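Long-range contact in dihydroorotase (Agrobacterium tumefaciens, PDB 2OGJ), which hydrolyses acetyl esters such as acetyl-(R)-mandelate in vitro, acting as a zinc-dependent deacetylase of the amidohydrolase superfamily: residues I152-L161 against L193-L201. Sequence-based numbering, arbitrary orientation.
Sequences IKDIDLDRIL and LGKKIAKIL
Leu157 and Leu161 lie level with Ile197 and Leu201 where helix 157-161 runs alongside helix 193-201, the axes 11.1 Å apart at their closest and their N-to-C directions 35° from parallel. No hydrogen bond joins the two segments; the contact is made by aliphatic side chains. Ile197 lies at its centre. Its CG1 meets CG of Leu157 at 4.0 Å, and its CG2 methyl meets CG2 of Ile160 at 3.9 Å. The two isoleucine side chains cross at about a right angle. In Ile160, chi1 of -72° sets CG1 beside the backbone N and CG2 anti to it, and this one methyl touches both Ile197 and CD1 of Leu201. One turn after Leu157, the CD2 branch of Leu161 reaches CG2 of Ile200 at 4.0 Å and also lies against CD2 of Leu201. Before the helix, CD1 of Ile155 rests on CD1 of Leu193 at 4.0 Å, and Ile152 approaches the same methyl through CG2. Asp156 is the N-cap: its OD1 accepts from Arg159 N at 3.0 Å, from above the carboxylate plane. Its OD2 forms a salt bridge with NH1 of Arg159, 2.8 Å away. A second subunit packs nearby, where its Asp217 and Asp244 pair with Lys196. The arrangement is side-by-side packing of neighbouring outer helices of a TIM barrel, away from the binuclear zinc site.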
ATOM      1  N   ILE A 152       0.982  10.420   2.862  1.00 51.87           N
ATOM      2  CA  ILE A 152       1.681  11.689   2.663  1.00 51.27           C
ATOM      3  C   ILE A 152       1.689  12.266   1.270  1.00 50.95           C
ATOM      4  O   ILE A 152       2.128  13.392   1.097  1.00 49.02           O
ATOM      5  CB  ILE A 152       3.172  11.662   3.126  1.00 51.72           C
ATOM      6  CG1 ILE A 152       3.745  10.262   2.947  1.00 49.64           C
ATOM      7  CG2 ILE A 152       3.301  12.227   4.532  1.00 49.37           C
ATOM      8  CD1 ILE A 152       3.880   9.852   1.536  1.00 48.15           C
ATOM      9  N   LYS A 153       1.255  11.515   0.266  1.00 52.49           N
ATOM     10  CA  LYS A 153       1.234  12.104  -1.063  1.00 55.45           C
ATOM     11  C   LYS A 153       0.050  13.088  -1.089  1.00 55.26           C
ATOM     12  O   LYS A 153      -0.005  14.001  -1.914  1.00 55.68           O
ATOM     13  CB  LYS A 153       1.103  11.031  -2.160  1.00 57.50           C
ATOM     14  CG  LYS A 153       2.210   9.965  -2.121  1.00 60.87           C
ATOM     15  CD  LYS A 153       2.508   9.308  -3.495  1.00 63.57           C
ATOM     16  CE  LYS A 153       1.303   8.602  -4.157  1.00 65.98           C
ATOM     17  NZ  LYS A 153       0.810   7.417  -3.393  1.00 65.37           N
ATOM     18  N   ASP A 154      -0.881  12.906  -0.156  1.00 54.72           N
ATOM     19  CA  ASP A 154      -2.046  13.772  -0.047  1.00 54.14           C
ATOM     20  C   ASP A 154      -1.697  15.103   0.621  1.00 53.98           C
ATOM     21  O   ASP A 154      -2.476  16.048   0.551  1.00 54.12           O
ATOM     22  CB  ASP A 154      -3.146  13.096   0.773  1.00 55.65           C
ATOM     23  CG  ASP A 154      -3.764  11.917   0.068  1.00 57.76           C
ATOM     24  OD1 ASP A 154      -4.392  12.128  -0.992  1.00 61.55           O
ATOM     25  OD2 ASP A 154      -3.629  10.780   0.574  1.00 60.12           O
ATOM     26  N   ILE A 155      -0.534  15.182   1.269  1.00 53.06           N
ATOM     27  CA  ILE A 155      -0.123  16.416   1.954  1.00 51.79           C
ATOM     28  C   ILE A 155       1.022  17.122   1.230  1.00 52.21           C
ATOM     29  O   ILE A 155       2.079  16.544   1.051  1.00 54.01           O
ATOM     30  CB  ILE A 155       0.337  16.117   3.395  1.00 50.18           C
ATOM     31  CG1 ILE A 155      -0.790  15.446   4.164  1.00 49.49           C
ATOM     32  CG2 ILE A 155       0.769  17.397   4.089  1.00 47.57           C
ATOM     33  CD1 ILE A 155      -0.390  15.005   5.550  1.00 49.57           C
ATOM     34  N   ASP A 156       0.815  18.373   0.824  1.00 53.26           N
ATOM     35  CA  ASP A 156       1.846  19.131   0.126  1.00 53.24           C
ATOM     36  C   ASP A 156       2.131  20.412   0.892  1.00 53.87           C
ATOM     37  O   ASP A 156       1.523  21.453   0.636  1.00 54.91           O
ATOM     38  CB  ASP A 156       1.381  19.468  -1.281  1.00 53.40           C
ATOM     39  CG  ASP A 156       2.525  19.872  -2.195  1.00 53.65           C
ATOM     40  OD1 ASP A 156       3.345  20.739  -1.785  1.00 51.68           O
ATOM     41  OD2 ASP A 156       2.584  19.316  -3.327  1.00 52.39           O
ATOM     42  N   LEU A 157       3.072  20.319   1.825  1.00 54.82           N
ATOM     43  CA  LEU A 157       3.459  21.432   2.689  1.00 54.75           C
ATOM     44  C   LEU A 157       3.807  22.713   1.950  1.00 55.10           C
ATOM     45  O   LEU A 157       3.332  23.789   2.309  1.00 54.15           O
ATOM     46  CB  LEU A 157       4.634  21.000   3.581  1.00 54.08           C
ATOM     47  CG  LEU A 157       5.179  21.933   4.660  1.00 51.36           C
ATOM     48  CD1 LEU A 157       5.931  21.103   5.674  1.00 51.38           C
ATOM     49  CD2 LEU A 157       6.070  22.988   4.045  1.00 52.74           C
ATOM     50  N   ASP A 158       4.633  22.602   0.916  1.00 56.48           N
ATOM     51  CA  ASP A 158       5.028  23.777   0.147  1.00 56.87           C
ATOM     52  C   ASP A 158       3.819  24.440  -0.518  1.00 55.25           C
ATOM     53  O   ASP A 158       3.661  25.663  -0.460  1.00 55.09           O
ATOM     54  CB  ASP A 158       6.088  23.397  -0.894  1.00 60.08           C
ATOM     55  CG  ASP A 158       7.502  23.297  -0.297  1.00 63.13           C
ATOM     56  OD1 ASP A 158       8.269  22.411  -0.748  1.00 63.68           O
ATOM     57  OD2 ASP A 158       7.856  24.107   0.602  1.00 62.53           O
ATOM     58  N   ARG A 159       2.954  23.641  -1.137  1.00 52.19           N
ATOM     59  CA  ARG A 159       1.779  24.214  -1.767  1.00 48.61           C
ATOM     60  C   ARG A 159       0.806  24.795  -0.726  1.00 45.93           C
ATOM     61  O   ARG A 159       0.123  25.788  -0.995  1.00 43.73           O
ATOM     62  CB  ARG A 159       1.107  23.170  -2.653  1.00 47.86           C
ATOM     63  CG  ARG A 159       1.837  22.958  -3.970  1.00 49.63           C
ATOM     64  CD  ARG A 159       1.022  22.102  -4.927  1.00 53.49           C
ATOM     65  NE  ARG A 159       1.620  21.986  -6.263  1.00 57.16           N
ATOM     66  CZ  ARG A 159       2.748  21.328  -6.542  1.00 59.22           C
ATOM     67  NH1 ARG A 159       3.427  20.709  -5.572  1.00 60.13           N
ATOM     68  NH2 ARG A 159       3.199  21.283  -7.794  1.00 57.27           N
ATOM     69  N   ILE A 160       0.754  24.197   0.463  1.00 41.79           N
ATOM     70  CA  ILE A 160      -0.103  24.728   1.508  1.00 39.65           C
ATOM     71  C   ILE A 160       0.464  26.091   1.910  1.00 38.78           C
ATOM     72  O   ILE A 160      -0.269  27.062   2.080  1.00 35.87           O
ATOM     73  CB  ILE A 160      -0.141  23.815   2.739  1.00 38.25           C
ATOM     74  CG1 ILE A 160      -0.947  22.552   2.427  1.00 36.96           C
ATOM     75  CG2 ILE A 160      -0.740  24.560   3.909  1.00 36.32           C
ATOM     76  CD1 ILE A 160      -0.940  21.495   3.548  1.00 37.04           C
ATOM     77  N   LEU A 161       1.780  26.171   2.054  1.00 40.65           N
ATOM     78  CA  LEU A 161       2.386  27.448   2.421  1.00 43.35           C
ATOM     79  C   LEU A 161       2.144  28.468   1.316  1.00 42.79           C
ATOM     80  O   LEU A 161       1.865  29.634   1.591  1.00 42.47           O
ATOM     81  CB  LEU A 161       3.894  27.305   2.670  1.00 42.53           C
ATOM     82  CG  LEU A 161       4.360  26.493   3.881  1.00 43.17           C
ATOM     83  CD1 LEU A 161       5.838  26.739   4.109  1.00 41.99           C
ATOM     84  CD2 LEU A 161       3.580  26.894   5.110  1.00 43.78           C
ATOM     85  N   LEU A 193       1.685  16.277  11.888  1.00 44.05           N
ATOM     86  CA  LEU A 193       2.109  17.022  10.708  1.00 45.23           C
ATOM     87  C   LEU A 193       1.284  18.289  10.600  1.00 44.44           C
ATOM     88  O   LEU A 193       1.807  19.380  10.319  1.00 42.48           O
ATOM     89  CB  LEU A 193       1.902  16.173   9.456  1.00 48.76           C
ATOM     90  CG  LEU A 193       3.062  15.277   9.037  1.00 50.93           C
ATOM     91  CD1 LEU A 193       2.558  14.159   8.142  1.00 51.76           C
ATOM     92  CD2 LEU A 193       4.095  16.133   8.318  1.00 51.79           C
ATOM     93  N   GLY A 194      -0.021  18.121  10.811  1.00 42.94           N
ATOM     94  CA  GLY A 194      -0.923  19.250  10.755  1.00 43.08           C
ATOM     95  C   GLY A 194      -0.459  20.325  11.711  1.00 42.58           C
ATOM     96  O   GLY A 194      -0.333  21.493  11.335  1.00 43.23           O
ATOM     97  N   LYS A 195      -0.189  19.930  12.953  1.00 41.94           N
ATOM     98  CA  LYS A 195       0.254  20.867  13.973  1.00 41.83           C
ATOM     99  C   LYS A 195       1.548  21.590  13.573  1.00 41.97           C
ATOM    100  O   LYS A 195       1.726  22.783  13.840  1.00 39.14           O
ATOM    101  CB  LYS A 195       0.431  20.123  15.297  1.00 41.37           C
ATOM    102  CG  LYS A 195       0.751  21.032  16.462  1.00 41.77           C
ATOM    103  CD  LYS A 195      -0.363  22.035  16.671  1.00 42.69           C
ATOM    104  CE  LYS A 195       0.040  23.075  17.685  1.00 44.14           C
ATOM    105  NZ  LYS A 195      -1.043  24.060  17.914  1.00 46.46           N
ATOM    106  N   LYS A 196       2.443  20.858  12.918  1.00 43.81           N
ATOM    107  CA  LYS A 196       3.713  21.420  12.477  1.00 45.04           C
ATOM    108  C   LYS A 196       3.486  22.571  11.495  1.00 44.83           C
ATOM    109  O   LYS A 196       4.014  23.683  11.697  1.00 42.98           O
ATOM    110  CB  LYS A 196       4.567  20.333  11.816  1.00 46.53           C
ATOM    111  CG  LYS A 196       5.954  20.789  11.384  1.00 48.67           C
ATOM    112  CD  LYS A 196       6.853  21.048  12.579  1.00 51.44           C
ATOM    113  CE  LYS A 196       8.249  21.488  12.155  1.00 50.71           C
ATOM    114  NZ  LYS A 196       9.083  21.657  13.369  1.00 49.40           N
ATOM    115  N   ILE A 197       2.698  22.303  10.446  1.00 44.55           N
ATOM    116  CA  ILE A 197       2.385  23.300   9.413  1.00 44.55           C
ATOM    117  C   ILE A 197       1.604  24.473   9.996  1.00 44.89           C
ATOM    118  O   ILE A 197       1.897  25.628   9.686  1.00 44.47           O
ATOM    119  CB  ILE A 197       1.593  22.663   8.242  1.00 44.33           C
ATOM    120  CG1 ILE A 197       2.473  21.615   7.532  1.00 43.68           C
ATOM    121  CG2 ILE A 197       1.154  23.740   7.259  1.00 44.39           C
ATOM    122  CD1 ILE A 197       1.714  20.588   6.679  1.00 39.59           C
ATOM    123  N   ALA A 198       0.629  24.177  10.856  1.00 46.39           N
ATOM    124  CA  ALA A 198      -0.164  25.218  11.514  1.00 47.54           C
ATOM    125  C   ALA A 198       0.765  26.150  12.311  1.00 48.72           C
ATOM    126  O   ALA A 198       0.630  27.371  12.251  1.00 48.68           O
ATOM    127  CB  ALA A 198      -1.218  24.577  12.432  1.00 46.25           C
ATOM    128  N   LYS A 199       1.711  25.562  13.044  1.00 51.23           N
ATOM    129  CA  LYS A 199       2.683  26.333  13.819  1.00 52.81           C
ATOM    130  C   LYS A 199       3.527  27.206  12.889  1.00 52.19           C
ATOM    131  O   LYS A 199       3.821  28.355  13.205  1.00 52.75           O
ATOM    132  CB  LYS A 199       3.602  25.405  14.635  1.00 55.14           C
ATOM    133  CG  LYS A 199       2.906  24.704  15.806  1.00 57.75           C
ATOM    134  CD  LYS A 199       3.824  24.533  17.033  1.00 58.59           C
ATOM    135  CE  LYS A 199       4.973  23.567  16.790  1.00 59.38           C
ATOM    136  NZ  LYS A 199       4.498  22.173  16.557  1.00 59.35           N
ATOM    137  N   ILE A 200       3.907  26.662  11.734  1.00 51.30           N
ATOM    138  CA  ILE A 200       4.700  27.417  10.763  1.00 50.48           C
ATOM    139  C   ILE A 200       3.904  28.594  10.218  1.00 50.06           C
ATOM    140  O   ILE A 200       4.432  29.699  10.102  1.00 49.28           O
ATOM    141  CB  ILE A 200       5.139  26.538   9.555  1.00 51.02           C
ATOM    142  CG1 ILE A 200       6.185  25.522  10.009  1.00 52.02           C
ATOM    143  CG2 ILE A 200       5.695  27.405   8.433  1.00 48.37           C
ATOM    144  CD1 ILE A 200       6.595  24.568   8.911  1.00 55.16           C
ATOM    145  N   LEU A 201       2.633  28.345   9.887  1.00 49.12           N
ATOM    146  CA  LEU A 201       1.748  29.377   9.338  1.00 48.85           C
ATOM    147  C   LEU A 201       1.304  30.337  10.414  1.00 47.42           C
ATOM    148  O   LEU A 201       0.834  31.436  10.119  1.00 44.52           O
ATOM    149  CB  LEU A 201       0.513  28.741   8.676  1.00 49.99           C
ATOM    150  CG  LEU A 201       0.797  27.949   7.394  1.00 50.59           C
ATOM    151  CD1 LEU A 201      -0.437  27.216   6.926  1.00 47.85           C
ATOM    152  CD2 LEU A 201       1.297  28.909   6.321  1.00 52.15           C
TER